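PDB 2J43: spydx from Streptococcus pyogenes, which probably hydrolyses alpha-1,6-glucosidic linkages in pullulan and glycogen as a full-length pullulanase, this piece being its glycogen-binding pair of family 41 carbohydrate-binding modules. Local coordinates for residues Ser20-Trp26 / Ser68-Lys74; His3-Phe9 / Tyr53-Leu59; Trp143-Leu149 / Leu173-Lys177. All coordinates share one frame. Where two conformers were deposited one is given. Numbering follows the deposited sequence.

Interaction 1 (Ser20-Trp26 / Ser68-Lys74); sequences SLGLWVW and SYLINNK
Two antiparallel neighbours of a four-stranded beta sheet, strands 21-27 and 66-73, pair here in the first family 41 module. The axes of residues 21-26 and 68-73 approach to 4.5 Å, with their directions 147° apart. The register runs from Leu21 opposite Asn73 to Trp26 opposite Ser68. Gly22-Asn72, Trp24-Leu70 and Trp26-Ser68 are hydrogen-bonded pairs, each bonded both ways; Asn72 N to Gly22 O is 2.8 Å and Trp24 N to Leu70 O is 2.9 Å. Trp26 and Ser68 bury much of the surface. Trp26 (chi1 p, chi2 105°) folds its indole over Ser68, whose CB lies over the five-membered ring as a CH-pi contact. Trp26 CZ3 also meets Leu70 CD2 at 3.8 Å. Trp24 (chi1 t) is on the same face, and its ring packs edge-to-face with Trp36. Partly exposed tryptophans on one face are consistent with alpha-glucan binding by the module. On the other face, Leu23 CD1 meets Tyr69 CD1 at 3.8 Å, and Leu23 packs on strands 4-9 and 53-58. Asn72 ND2 hydrogen-bonds to Pro37 O. At the other end, Ser20 OG (chi1 m) lies 3.3 Å from Lys74 CE, and Lys74 N gives a weak hydrogen bond of 3.1 Å to Ser20 O.

Interaction 2 (His3-Phe9 / Tyr53-Leu59); sequences HHLRMHF and YYLDVPL
Strands 4-9 and 53-58 run antiparallel, 4.4 Å apart at closest approach and at 156°, within a mixed sheet of the first module. The register runs from His4 opposite Pro58 to Phe9 opposite Tyr53. Backbone hydrogen bonds join Leu5-Val57, Met7-Leu55 and Phe9-Tyr53, two per pair. The shortest is Phe9 N to Tyr53 O at 2.7 Å. Leu59 N extends the ladder to His3 O at 2.8 Å. The charged contact is a two-pronged salt bridge: Arg6 NE to Asp56 OD1 at 2.8 Å and Arg6 NH2 to Asp56 OD2 at 2.9 Å. Arg6 has chi1 t and chi3 m, and Asp56 has chi1 m. Aromatic contacts share this face. Tyr54 CD1 lies over the Arg6 guanidinium, 3.5 Å from Arg6 NE. Pro58 CA sits over the His4 ring, 4.1 Å from its centroid. The His8 ring stacks on Trp96. Apolar contacts lie on the opposite face. Met7, a selenomethionine, has SE 3.7 Å from Val57 CG2, and Leu5 CB meets Leu59 CD2 at 3.8 Å. The salt bridge thus stays with His4, His8, Tyr54 and Pro58 on one face, while Met7, Phe9, Leu55 and Val57 pack on strands 21-27 and 66-73, making one layer of a beta sandwich.

Interaction 3 (Trp143-Leu149 / Leu173-Lys177); sequences WPNGLDL and LILDK
The 143-149 segment arches past the end of strand 170-176 in the second family 41 module. The two segments run 94° apart end to end and form no strand pairing with each other. The peptide before Pro144 is cis. An inverse gamma turn centred on Asn145 follows, with Gly146 N bonded to Pro144 O at 2.9 Å. Leu173 CD2 starts the contact, 4.5 Å from Trp143 CH2 at the ring edge. Ile174 CG2 comes within 4.3 Å of Leu149 CD1. Leu175 (chi1 m, chi2 t) packs against both Trp143 and Pro144. Leu175 CD1 makes a CH-pi contact over the six-membered ring of Trp143 (chi1 t, chi2 -89°), 4.1 Å from the centroid, and lies 3.3 Å from Pro144 O. Lys177 buries the most surface. Lys177 CD is 3.5 Å from Pro144 O. Lys177 NZ makes a weak hydrogen bond to Asn145 OD1 at 3.3 Å and a long salt bridge to Asp148 OD1 at 3.7 Å. Trp143 is exposed and packs edge-to-face with Trp131, consistent with a glucan-binding surface. Strand 128-134 lies between strands 170-176 and 147-153, bonding to Leu173 and Leu175 on one edge and to Leu147 on the other.

Overall arrangement
Interactions 1 and 2 belong to one module, interaction 3 to the next. The segments of interactions 1 and 2 alternate along the chain, and their centres are 13 Å apart. Their two sheets face each other across a shared core, as in a beta sandwich. Leu23 CD2 meets Val57 CG2 at 3.7 Å, and Tyr69 CD2 meets Met7 CE at 3.7 Å. Interaction 3 is about 47 Å from interaction 1 and about 37 Å from interaction 2, centre to centre, across the centre of the chain. The modules resemble each other: Trp24 with Trp36 and Trp143 with Trp131 are both edge-to-face pairs, consistent with two similar glucan-binding surfaces.

Interaction 1 (Ser20-Trp26 / Ser68-Lys74)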
loop_
_atom_site.group_PDB
_atom_site.type_symbol
_atom_site.label_atom_id
_atom_site.label_comp_id
_atom_site.label_asym_id
_atom_site.label_seq_id
_atom_site.Cartn_x
_atom_site.Cartn_y
_atom_site.Cartn_z
ATOM N N SER A 20 2.913 28.711 -0.677
ATOM C CA SER A 20 2.578 29.057 0.704
ATOM C C SER A 20 2.421 27.873 1.612
ATOM O O SER A 20 2.213 28.092 2.807
ATOM C CB SER A 20 1.258 29.829 0.704
ATOM O OG SER A 20 1.328 30.937 -0.255
ATOM N N LEU A 21 2.509 26.671 1.083
ATOM C CA LEU A 21 2.346 25.433 1.871
ATOM C C LEU A 21 3.689 24.816 2.284
ATOM O O LEU A 21 4.632 24.738 1.512
ATOM C CB LEU A 21 1.574 24.383 1.091
ATOM C CG LEU A 21 0.094 24.674 0.917
ATOM C CD1 LEU A 21 -0.484 23.682 -0.097
ATOM C CD2 LEU A 21 -0.568 24.621 2.300
ATOM N N GLY A 22 3.753 24.343 3.538
ATOM C CA GLY A 22 4.916 23.616 4.017
ATOM C C GLY A 22 4.595 22.250 4.588
ATOM O O GLY A 22 3.508 22.047 5.182
ATOM N N LEU A 23 5.545 21.345 4.452
ATOM C CA LEU A 23 5.508 20.021 5.107
ATOM C C LEU A 23 6.508 20.073 6.250
ATOM O O LEU A 23 7.714 20.094 6.063
ATOM C CB LEU A 23 5.897 18.910 4.143
ATOM C CG LEU A 23 5.825 17.482 4.668
ATOM C CD1 LEU A 23 4.406 17.187 5.143
ATOM C CD2 LEU A 23 6.253 16.426 3.620
ATOM N N TRP A 24 5.979 20.015 7.462
ATOM C CA TRP A 24 6.707 20.197 8.711
ATOM C C TRP A 24 6.835 18.796 9.351
ATOM O O TRP A 24 5.839 18.114 9.513
ATOM C CB TRP A 24 5.928 21.140 9.634
ATOM C CG TRP A 24 6.633 21.398 10.936
ATOM C CD1 TRP A 24 6.582 20.638 12.081
ATOM C CD2 TRP A 24 7.468 22.513 11.220
ATOM N NE1 TRP A 24 7.385 21.220 13.040
ATOM C CE2 TRP A 24 7.956 22.362 12.534
ATOM C CE3 TRP A 24 7.890 23.634 10.466
ATOM C CZ2 TRP A 24 8.829 23.289 13.122
ATOM C CZ3 TRP A 24 8.752 24.557 11.042
ATOM C CH2 TRP A 24 9.223 24.386 12.362
ATOM N N VAL A 25 8.063 18.324 9.589
ATOM C CA VAL A 25 8.306 16.930 9.940
ATOM C C VAL A 25 9.123 16.750 11.229
ATOM O O VAL A 25 9.980 17.565 11.560
ATOM C CB VAL A 25 8.997 16.167 8.782
ATOM C CG1 VAL A 25 8.117 16.155 7.560
ATOM C CG2 VAL A 25 10.334 16.810 8.425
ATOM N N TRP A 26 8.814 15.673 11.929
ATOM C CA TRP A 26 9.570 15.268 13.093
ATOM C C TRP A 26 9.570 13.771 13.267
ATOM O O TRP A 26 9.087 13.023 12.407
ATOM C CB TRP A 26 9.083 16.019 14.302
ATOM C CG TRP A 26 7.649 15.792 14.787
ATOM C CD1 TRP A 26 7.293 15.073 15.883
ATOM C CD2 TRP A 26 6.394 16.349 14.272
ATOM N NE1 TRP A 26 5.939 15.122 16.074
ATOM C CE2 TRP A 26 5.358 15.908 15.129
ATOM C CE3 TRP A 26 6.051 17.167 13.197
ATOM C CZ2 TRP A 26 4.017 16.242 14.938
ATOM C CZ3 TRP A 26 4.717 17.494 13.020
ATOM C CH2 TRP A 26 3.725 17.024 13.876
ATOM N N SER A 68 6.459 11.784 11.998
ATOM C CA SER A 68 5.344 12.631 12.224
ATOM C C SER A 68 5.446 13.829 11.288
ATOM O O SER A 68 6.518 14.251 10.869
ATOM C CB SER A 68 5.285 13.098 13.681
ATOM O OG SER A 68 5.108 11.968 14.561
ATOM N N TYR A 69 4.294 14.418 11.019
ATOM C CA TYR A 69 4.236 15.501 10.064
ATOM C C TYR A 69 2.952 16.307 10.220
ATOM O O TYR A 69 1.928 15.883 10.820
ATOM C CB TYR A 69 4.343 15.005 8.593
ATOM C CG TYR A 69 3.059 14.391 8.128
ATOM C CD1 TYR A 69 2.098 15.143 7.434
ATOM C CD2 TYR A 69 2.775 13.061 8.429
ATOM C CE1 TYR A 69 0.885 14.535 7.091
ATOM C CE2 TYR A 69 1.555 12.461 8.023
ATOM C CZ TYR A 69 0.649 13.216 7.378
ATOM O OH TYR A 69 -0.566 12.637 7.037
ATOM N N LEU A 70 2.996 17.487 9.630
ATOM C CA LEU A 70 1.809 18.295 9.426
ATOM C C LEU A 70 2.035 19.145 8.193
ATOM O O LEU A 70 3.166 19.301 7.763
ATOM C CB LEU A 70 1.482 19.154 10.647
ATOM C CG LEU A 70 2.528 20.191 11.029
ATOM C CD1 LEU A 70 2.275 21.464 10.222
ATOM C CD2 LEU A 70 2.541 20.527 12.519
ATOM N N ILE A 71 0.949 19.704 7.675
ATOM C CA ILE A 71 1.003 20.664 6.560
ATOM C C ILE A 71 0.651 22.000 7.158
ATOM O O ILE A 71 -0.418 22.154 7.795
ATOM C CB ILE A 71 0.028 20.291 5.382
ATOM C CG1 ILE A 71 0.456 18.967 4.760
ATOM C CG2 ILE A 71 0.012 21.399 4.296
ATOM C CD1 ILE A 71 -0.434 18.471 3.683
ATOM N N ASN A 72 1.509 22.983 6.957
ATOM C CA ASN A 72 1.289 24.335 7.454
ATOM C C ASN A 72 1.245 25.307 6.303
ATOM O O ASN A 72 1.353 24.901 5.152
ATOM C CB ASN A 72 2.330 24.760 8.518
ATOM C CG ASN A 72 3.780 24.951 7.985
ATOM O OD1 ASN A 72 3.982 25.076 6.797
ATOM N ND2 ASN A 72 4.765 25.132 8.898
ATOM N N ASN A 73 1.008 26.562 6.642
ATOM C CA ASN A 73 1.175 27.640 5.679
ATOM C C ASN A 73 2.029 28.735 6.252
ATOM O O ASN A 73 2.479 28.691 7.393
ATOM C CB ASN A 73 -0.172 28.128 5.173
ATOM C CG ASN A 73 -1.006 28.789 6.268
ATOM O OD1 ASN A 73 -0.480 29.176 7.318
ATOM N ND2 ASN A 73 -2.305 28.929 5.995
ATOM N N LYS A 74 2.350 29.720 5.425
ATOM C CA LYS A 74 3.330 30.710 5.832
ATOM C C LYS A 74 2.768 31.672 6.901
ATOM O O LYS A 74 3.542 32.272 7.634
ATOM C CB LYS A 74 3.934 31.409 4.606
ATOM C CG LYS A 74 2.959 32.182 3.810
ATOM C CD LYS A 74 3.631 32.908 2.599
ATOM C CE LYS A 74 2.542 33.321 1.616
ATOM N NZ LYS A 74 1.751 34.504 2.054
HETATM O O HOH W 1 4.988 27.337 4.714
#

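Interaction 2 (His3-Phe9 / Tyr53-Leu59)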
loop_
_atom_site.group_PDB
_atom_site.type_symbol
_atom_site.label_atom_id
_atom_site.label_comp_id
_atom_site.label_asym_id
_atom_site.label_seq_id
_atom_site.Cartn_x
_atom_site.Cartn_y
_atom_site.Cartn_z
ATOM N N HIS A 3 18.154 6.969 3.015
ATOM C CA HIS A 3 16.789 6.471 3.015
ATOM C C HIS A 3 15.835 7.665 2.943
ATOM O O HIS A 3 16.081 8.747 3.527
ATOM C CB HIS A 3 16.497 5.701 4.294
ATOM C CG HIS A 3 17.355 4.491 4.486
ATOM N ND1 HIS A 3 17.074 3.279 3.888
ATOM C CD2 HIS A 3 18.492 4.310 5.201
ATOM C CE1 HIS A 3 18.003 2.400 4.240
ATOM N NE2 HIS A 3 18.867 2.999 5.042
ATOM N N HIS A 4 14.740 7.449 2.251
ATOM C CA HIS A 4 13.714 8.466 2.064
ATOM C C HIS A 4 12.326 7.826 2.237
ATOM O O HIS A 4 12.145 6.619 1.967
ATOM C CB HIS A 4 13.843 9.089 0.659
ATOM C CG HIS A 4 15.032 9.999 0.503
ATOM N ND1 HIS A 4 16.333 9.537 0.479
ATOM C CD2 HIS A 4 15.110 11.341 0.326
ATOM C CE1 HIS A 4 17.157 10.560 0.345
ATOM N NE2 HIS A 4 16.443 11.663 0.260
ATOM N N LEU A 5 11.365 8.642 2.638
ATOM C CA LEU A 5 9.969 8.265 2.621
ATOM C C LEU A 5 9.259 9.085 1.553
ATOM O O LEU A 5 9.149 10.307 1.672
ATOM C CB LEU A 5 9.321 8.540 3.982
ATOM C CG LEU A 5 7.838 8.159 4.146
ATOM C CD1 LEU A 5 7.633 6.647 4.018
ATOM C CD2 LEU A 5 7.263 8.646 5.443
ATOM N N ARG A 6 8.786 8.435 0.501
ATOM C CA ARG A 6 7.987 9.140 -0.519
ATOM C C ARG A 6 6.564 9.249 -0.063
ATOM O O ARG A 6 5.878 8.235 0.062
ATOM C CB ARG A 6 8.076 8.421 -1.863
ATOM C CG ARG A 6 7.157 8.961 -2.933
ATOM C CD ARG A 6 7.571 8.689 -4.379
ATOM N NE ARG A 6 8.864 9.301 -4.659
ATOM C CZ ARG A 6 9.520 9.113 -5.787
ATOM N NH1 ARG A 6 8.971 8.367 -6.725
ATOM N NH2 ARG A 6 10.682 9.720 -6.001
HETATM N N MSE A 7 6.168 10.481 0.243
HETATM C CA MSE A 7 4.860 10.781 0.767
HETATM C C MSE A 7 3.933 11.237 -0.346
HETATM O O MSE A 7 4.169 12.228 -0.978
HETATM C CB MSE A 7 4.951 11.832 1.863
HETATM C CG MSE A 7 5.829 11.398 2.994
HETATM SE SE MSE A 7 5.591 12.572 4.556
HETATM C CE MSE A 7 3.768 12.232 4.936
ATOM N N HIS A 8 2.894 10.454 -0.562
ATOM C CA HIS A 8 1.850 10.753 -1.516
ATOM C C HIS A 8 0.657 11.382 -0.817
ATOM O O HIS A 8 0.064 10.791 0.109
ATOM C CB HIS A 8 1.380 9.474 -2.191
ATOM C CG HIS A 8 2.371 8.869 -3.112
ATOM N ND1 HIS A 8 3.170 7.792 -2.781
ATOM C CD2 HIS A 8 2.629 9.141 -4.421
ATOM C CE1 HIS A 8 3.894 7.463 -3.838
ATOM N NE2 HIS A 8 3.594 8.276 -4.830
ATOM N N PHE A 9 0.274 12.586 -1.238
ATOM C CA PHE A 9 -0.894 13.232 -0.684
ATOM C C PHE A 9 -2.009 13.244 -1.760
ATOM O O PHE A 9 -1.777 13.684 -2.895
ATOM C CB PHE A 9 -0.570 14.669 -0.258
ATOM C CG PHE A 9 0.438 14.749 0.833
ATOM C CD1 PHE A 9 0.022 14.649 2.136
ATOM C CD2 PHE A 9 1.768 14.895 0.552
ATOM C CE1 PHE A 9 0.944 14.698 3.182
ATOM C CE2 PHE A 9 2.691 14.953 1.625
ATOM C CZ PHE A 9 2.244 14.842 2.888
ATOM N N TYR A 53 -0.242 14.646 -5.125
ATOM C CA TYR A 53 1.116 15.180 -5.121
ATOM C C TYR A 53 2.012 14.265 -4.325
ATOM O O TYR A 53 1.539 13.517 -3.452
ATOM C CB TYR A 53 1.162 16.589 -4.497
ATOM C CG TYR A 53 0.624 17.659 -5.405
ATOM C CD1 TYR A 53 1.488 18.403 -6.214
ATOM C CD2 TYR A 53 -0.722 17.893 -5.500
ATOM C CE1 TYR A 53 0.991 19.386 -7.063
ATOM C CE2 TYR A 53 -1.250 18.870 -6.372
ATOM C CZ TYR A 53 -0.381 19.606 -7.142
ATOM O OH TYR A 53 -0.876 20.586 -8.003
ATOM N N TYR A 54 3.297 14.257 -4.624
ATOM C CA TYR A 54 4.199 13.545 -3.761
ATOM C C TYR A 54 5.462 14.356 -3.483
ATOM O O TYR A 54 5.876 15.230 -4.264
ATOM C CB TYR A 54 4.561 12.152 -4.311
ATOM C CG TYR A 54 5.429 12.188 -5.574
ATOM C CD1 TYR A 54 6.796 11.993 -5.498
ATOM C CD2 TYR A 54 4.868 12.487 -6.816
ATOM C CE1 TYR A 54 7.609 12.064 -6.662
ATOM C CE2 TYR A 54 5.657 12.585 -7.981
ATOM C CZ TYR A 54 7.022 12.357 -7.884
ATOM O OH TYR A 54 7.809 12.461 -9.024
ATOM N N LEU A 55 6.064 14.046 -2.349
ATOM C CA LEU A 55 7.213 14.753 -1.835
ATOM C C LEU A 55 8.056 13.738 -1.038
ATOM O O LEU A 55 7.484 13.012 -0.201
ATOM C CB LEU A 55 6.709 15.921 -0.993
ATOM C CG LEU A 55 7.733 16.868 -0.428
ATOM C CD1 LEU A 55 8.729 17.393 -1.460
ATOM C CD2 LEU A 55 6.949 18.005 0.196
ATOM N N ASP A 56 9.360 13.673 -1.300
ATOM C CA ASP A 56 10.290 12.751 -0.647
ATOM C C ASP A 56 10.903 13.385 0.581
ATOM O O ASP A 56 11.424 14.523 0.506
ATOM C CB ASP A 56 11.412 12.335 -1.566
ATOM C CG ASP A 56 10.938 11.489 -2.713
ATOM O OD1 ASP A 56 9.792 10.952 -2.661
ATOM O OD2 ASP A 56 11.602 11.357 -3.746
ATOM N N VAL A 57 10.779 12.699 1.711
ATOM C CA VAL A 57 11.251 13.190 3.004
ATOM C C VAL A 57 12.455 12.322 3.420
ATOM O O VAL A 57 12.294 11.139 3.672
ATOM C CB VAL A 57 10.193 13.077 4.089
ATOM C CG1 VAL A 57 10.755 13.580 5.437
ATOM C CG2 VAL A 57 8.907 13.882 3.735
ATOM N N PRO A 58 13.663 12.882 3.497
ATOM C CA PRO A 58 14.805 12.113 3.971
ATOM C C PRO A 58 14.569 11.595 5.383
ATOM O O PRO A 58 14.116 12.317 6.271
ATOM C CB PRO A 58 15.965 13.137 3.938
ATOM C CG PRO A 58 15.544 14.099 2.891
ATOM C CD PRO A 58 14.062 14.248 3.109
ATOM N N LEU A 59 14.902 10.324 5.585
ATOM C CA LEU A 59 14.718 9.655 6.865
ATOM C C LEU A 59 16.009 9.518 7.664
ATOM O O LEU A 59 17.080 9.625 7.119
ATOM C CB LEU A 59 14.137 8.249 6.678
ATOM C CG LEU A 59 12.731 8.182 6.091
ATOM C CD1 LEU A 59 12.319 6.738 5.918
ATOM C CD2 LEU A 59 11.708 8.968 6.967
HETATM O O HOH W 2 18.716 7.785 5.977
#

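Interaction 3 (Trp143-Leu149 / Leu173-Lys177)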
loop_
_atom_site.group_PDB
_atom_site.type_symbol
_atom_site.label_atom_id
_atom_site.label_comp_id
_atom_site.label_asym_id
_atom_site.label_seq_id
_atom_site.Cartn_x
_atom_site.Cartn_y
_atom_site.Cartn_z
ATOM N N TRP A 143 -12.143 -26.056 -11.766
ATOM C CA TRP A 143 -10.826 -26.365 -11.253
ATOM C C TRP A 143 -9.879 -27.028 -12.253
ATOM O O TRP A 143 -10.286 -28.003 -12.870
ATOM C CB TRP A 143 -11.018 -27.278 -10.042
ATOM C CG TRP A 143 -9.762 -27.640 -9.417
ATOM C CD1 TRP A 143 -8.980 -28.699 -9.712
ATOM C CD2 TRP A 143 -9.106 -26.925 -8.381
ATOM N NE1 TRP A 143 -7.865 -28.710 -8.906
ATOM C CE2 TRP A 143 -7.923 -27.620 -8.077
ATOM C CE3 TRP A 143 -9.398 -25.760 -7.668
ATOM C CZ2 TRP A 143 -7.033 -27.187 -7.097
ATOM C CZ3 TRP A 143 -8.512 -25.353 -6.681
ATOM C CH2 TRP A 143 -7.367 -26.048 -6.408
ATOM N N PRO A 144 -8.625 -26.581 -12.415
ATOM C CA PRO A 144 -8.004 -25.449 -11.732
ATOM C C PRO A 144 -8.014 -24.116 -12.515
ATOM O O PRO A 144 -7.085 -23.308 -12.304
ATOM C CB PRO A 144 -6.564 -25.941 -11.620
ATOM C CG PRO A 144 -6.331 -26.563 -13.009
ATOM C CD PRO A 144 -7.639 -27.251 -13.302
ATOM N N ASN A 145 -9.042 -23.854 -13.325
ATOM C CA ASN A 145 -9.014 -22.606 -14.130
ATOM C C ASN A 145 -9.460 -21.320 -13.378
ATOM O O ASN A 145 -10.522 -20.731 -13.585
ATOM C CB ASN A 145 -9.754 -22.780 -15.446
ATOM C CG ASN A 145 -9.324 -21.773 -16.520
ATOM O OD1 ASN A 145 -8.460 -20.896 -16.331
ATOM N ND2 ASN A 145 -9.966 -21.888 -17.648
ATOM N N GLY A 146 -8.578 -20.827 -12.559
ATOM C CA GLY A 146 -8.904 -19.622 -11.825
ATOM C C GLY A 146 -8.528 -18.361 -12.582
ATOM O O GLY A 146 -8.318 -18.370 -13.777
ATOM N N LEU A 147 -8.399 -17.261 -11.859
ATOM C CA LEU A 147 -8.122 -15.986 -12.474
ATOM C C LEU A 147 -6.656 -15.909 -12.820
ATOM O O LEU A 147 -5.779 -16.150 -11.976
ATOM C CB LEU A 147 -8.477 -14.834 -11.526
ATOM C CG LEU A 147 -9.873 -14.844 -10.890
ATOM C CD1 LEU A 147 -9.984 -13.792 -9.810
ATOM C CD2 LEU A 147 -10.987 -14.729 -11.922
ATOM N N ASP A 148 -6.344 -15.552 -14.070
ATOM C CA ASP A 148 -4.948 -15.414 -14.492
ATOM C C ASP A 148 -4.216 -14.326 -13.685
ATOM O O ASP A 148 -4.799 -13.286 -13.359
ATOM C CB ASP A 148 -4.842 -14.989 -15.964
ATOM C CG ASP A 148 -5.332 -16.046 -16.957
ATOM O OD1 ASP A 148 -5.283 -17.256 -16.709
ATOM O OD2 ASP A 148 -5.771 -15.704 -18.059
ATOM N N LEU A 149 -2.944 -14.567 -13.430
ATOM C CA LEU A 149 -2.026 -13.567 -12.883
ATOM C C LEU A 149 -1.204 -12.929 -14.036
ATOM O O LEU A 149 0.041 -12.915 -14.025
ATOM C CB LEU A 149 -1.113 -14.257 -11.862
ATOM C CG LEU A 149 -1.839 -14.526 -10.522
ATOM C CD1 LEU A 149 -1.089 -15.530 -9.691
ATOM C CD2 LEU A 149 -2.064 -13.286 -9.706
ATOM N N LEU A 173 -6.660 -19.258 -3.254
ATOM C CA LEU A 173 -5.503 -20.110 -3.318
ATOM C C LEU A 173 -4.749 -19.810 -4.574
ATOM O O LEU A 173 -5.348 -19.502 -5.576
ATOM C CB LEU A 173 -5.908 -21.588 -3.283
ATOM C CG LEU A 173 -4.807 -22.562 -2.900
ATOM C CD1 LEU A 173 -4.129 -22.341 -1.549
ATOM C CD2 LEU A 173 -5.300 -24.042 -2.972
ATOM N N ILE A 174 -3.437 -19.864 -4.520
ATOM C CA ILE A 174 -2.651 -19.679 -5.757
ATOM C C ILE A 174 -2.395 -21.052 -6.372
ATOM O O ILE A 174 -1.863 -21.965 -5.692
ATOM C CB ILE A 174 -1.314 -18.989 -5.502
ATOM C CG1 ILE A 174 -1.469 -17.709 -4.687
ATOM C CG2 ILE A 174 -0.593 -18.681 -6.834
ATOM C CD1 ILE A 174 -2.388 -16.662 -5.323
ATOM N N LEU A 175 -2.723 -21.188 -7.651
ATOM C CA LEU A 175 -2.592 -22.447 -8.393
ATOM C C LEU A 175 -1.540 -22.385 -9.465
ATOM O O LEU A 175 -1.275 -21.317 -10.041
ATOM C CB LEU A 175 -3.917 -22.784 -9.071
ATOM C CG LEU A 175 -5.179 -22.752 -8.212
ATOM C CD1 LEU A 175 -6.396 -23.243 -9.033
ATOM C CD2 LEU A 175 -4.953 -23.566 -6.949
ATOM N N ASP A 176 -0.921 -23.530 -9.725
ATOM C CA ASP A 176 -0.055 -23.676 -10.866
ATOM C C ASP A 176 -0.681 -24.661 -11.842
ATOM O O ASP A 176 -0.650 -25.855 -11.636
ATOM C CB ASP A 176 1.327 -24.121 -10.390
ATOM C CG ASP A 176 2.319 -24.237 -11.514
ATOM O OD1 ASP A 176 1.898 -24.176 -12.696
ATOM O OD2 ASP A 176 3.548 -24.424 -11.273
ATOM N N LYS A 177 -1.277 -24.135 -12.897
ATOM C CA LYS A 177 -2.025 -24.961 -13.867
ATOM C C LYS A 177 -1.129 -25.838 -14.753
ATOM O O LYS A 177 -1.663 -26.669 -15.484
ATOM C CB LYS A 177 -2.858 -24.086 -14.750
ATOM C CG LYS A 177 -3.864 -23.210 -13.995
ATOM C CD LYS A 177 -4.859 -22.511 -14.890
ATOM C CE LYS A 177 -4.193 -21.654 -15.963
ATOM N NZ LYS A 177 -5.161 -20.960 -16.868
#